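Local coordinates for replication protein B (Plasmid RSF1010, PDB 3H20), which acts as a primase in replication of a broad-host-range plasmid, making primers on single-stranded DNA with release of diphosphate, at residues Y224-M228 and C242-A246. Sequence-based numbering, arbitrary orientation.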
loop_
_atom_site.group_PDB
_atom_site.type_symbol
_atom_site.label_atom_id
_atom_site.label_comp_id
_atom_site.label_asym_id
_atom_site.label_seq_id
_atom_site.Cartn_x
_atom_site.Cartn_y
_atom_site.Cartn_z
ATOM N N TYR A 224 -10.295 29.551 12.879
ATOM C CA TYR A 224 -11.173 30.394 13.689
ATOM C C TYR A 224 -12.638 30.279 13.250
ATOM O O TYR A 224 -13.520 30.047 14.077
ATOM C CB TYR A 224 -10.692 31.851 13.652
ATOM C CG TYR A 224 -11.664 32.850 14.239
ATOM C CD1 TYR A 224 -11.733 33.069 15.619
ATOM C CD2 TYR A 224 -12.507 33.590 13.409
ATOM C CE1 TYR A 224 -12.632 33.992 16.155
ATOM C CE2 TYR A 224 -13.403 34.504 13.932
ATOM C CZ TYR A 224 -13.462 34.699 15.299
ATOM O OH TYR A 224 -14.359 35.608 15.799
ATOM N N ARG A 225 -12.880 30.420 11.945
ATOM C CA ARG A 225 -14.230 30.341 11.382
ATOM C C ARG A 225 -14.886 28.982 11.634
ATOM O O ARG A 225 -16.088 28.907 11.909
ATOM C CB ARG A 225 -14.205 30.665 9.886
ATOM C CG ARG A 225 -13.773 32.094 9.572
ATOM C CD ARG A 225 -13.254 32.227 8.147
ATOM N NE ARG A 225 -14.335 32.289 7.166
ATOM C CZ ARG A 225 -14.902 33.416 6.738
ATOM N NH1 ARG A 225 -14.500 34.598 7.196
ATOM N NH2 ARG A 225 -15.880 33.361 5.846
ATOM N N SER A 226 -14.090 27.917 11.545
ATOM C CA SER A 226 -14.560 26.556 11.812
ATOM C C SER A 226 -15.092 26.405 13.241
ATOM O O SER A 226 -16.200 25.902 13.442
ATOM C CB SER A 226 -13.439 25.546 11.552
ATOM O OG SER A 226 -13.964 24.244 11.365
ATOM N N GLU A 227 -14.307 26.855 14.220
ATOM C CA GLU A 227 -14.717 26.818 15.627
ATOM C C GLU A 227 -15.967 27.671 15.872
ATOM O O GLU A 227 -16.901 27.230 16.547
ATOM C CB GLU A 227 -13.577 27.272 16.553
ATOM C CG GLU A 227 -12.310 26.401 16.524
ATOM C CD GLU A 227 -12.553 24.946 16.919
ATOM O OE1 GLU A 227 -13.361 24.689 17.837
ATOM O OE2 GLU A 227 -11.928 24.050 16.308
ATOM N N MET A 228 -15.981 28.883 15.315
ATOM C CA MET A 228 -17.095 29.818 15.498
ATOM C C MET A 228 -18.436 29.275 14.995
ATOM O O MET A 228 -19.459 29.438 15.662
ATOM C CB MET A 228 -16.792 31.172 14.839
ATOM C CG MET A 228 -15.697 31.983 15.528
ATOM S SD MET A 228 -16.129 32.537 17.192
ATOM C CE MET A 228 -17.261 33.882 16.790
ATOM N N CYS A 242 -17.905 33.420 22.519
ATOM C CA CYS A 242 -17.556 32.633 21.335
ATOM C C CYS A 242 -16.116 32.919 20.911
ATOM O O CYS A 242 -15.333 31.984 20.697
ATOM C CB CYS A 242 -18.507 32.928 20.168
ATOM S SG CYS A 242 -20.194 32.311 20.356
ATOM N N ASP A 243 -15.774 34.205 20.792
ATOM C CA ASP A 243 -14.405 34.621 20.479
ATOM C C ASP A 243 -13.412 34.025 21.478
ATOM O O ASP A 243 -12.378 33.490 21.085
ATOM C CB ASP A 243 -14.265 36.146 20.515
ATOM C CG ASP A 243 -14.684 36.830 19.210
ATOM O OD1 ASP A 243 -15.006 36.154 18.211
ATOM O OD2 ASP A 243 -14.681 38.077 19.197
ATOM N N PHE A 244 -13.730 34.143 22.766
ATOM C CA PHE A 244 -12.848 33.674 23.829
ATOM C C PHE A 244 -12.552 32.173 23.682
ATOM O O PHE A 244 -11.400 31.751 23.776
ATOM C CB PHE A 244 -13.460 33.973 25.201
ATOM C CG PHE A 244 -12.618 33.507 26.353
ATOM C CD1 PHE A 244 -11.637 34.330 26.891
ATOM C CD2 PHE A 244 -12.796 32.238 26.896
ATOM C CE1 PHE A 244 -10.850 33.899 27.959
ATOM C CE2 PHE A 244 -12.008 31.795 27.954
ATOM C CZ PHE A 244 -11.038 32.631 28.487
ATOM N N ILE A 245 -13.598 31.378 23.470
ATOM C CA ILE A 245 -13.435 29.926 23.339
ATOM C C ILE A 245 -12.668 29.544 22.063
ATOM O O ILE A 245 -11.816 28.651 22.092
ATOM C CB ILE A 245 -14.793 29.169 23.427
ATOM C CG1 ILE A 245 -15.462 29.419 24.786
ATOM C CG2 ILE A 245 -14.590 27.676 23.198
ATOM C CD1 ILE A 245 -16.846 28.816 24.941
ATOM N N ALA A 246 -12.973 30.209 20.950
ATOM C CA ALA A 246 -12.239 29.983 19.703
ATOM C C ALA A 246 -10.756 30.357 19.867
ATOM O O ALA A 246 -9.868 29.585 19.490
ATOM C CB ALA A 246 -12.883 30.760 18.539
#
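Y224 donates its hydroxyl to D243, the OH to OD1 distance being 2.6 Å; the oxygen is met on its syn side, 32° out of the carboxylate plane, and lies at the ring edge. With CG anti to the backbone N, the tyrosine reaches across to the second helix. The carboxylate is turned 47° from the ring, and its OD2 is hydrogen-bonded to S268 and Y282, so that with Y224 three bonds hold its rotation. Beside this buried bond M228 bends twice: its CG lies over one ring face, offset toward the rim, SD is 3.9 Å from A246 CB, and CE ends 3.7 Å from C242 CB. A246 CB also packs against Y224 CD1, at 3.9 Å. A phenylalanine in place of Y224 would probably leave D243 OD1 without its hydroxyl mate in a buried setting. The partly exposed side is looser: E227 gives only CB, 4.1 Å from A246 CB, while its carboxylate turns to a salt bridge with R253. The axes of segments 224-228 and 242-246 approach to 9.5 Å at 124°, where consecutive helices 220-234 and 239-252, joined by a short loop, cross steeply within the C-terminal helix bundle of the primase.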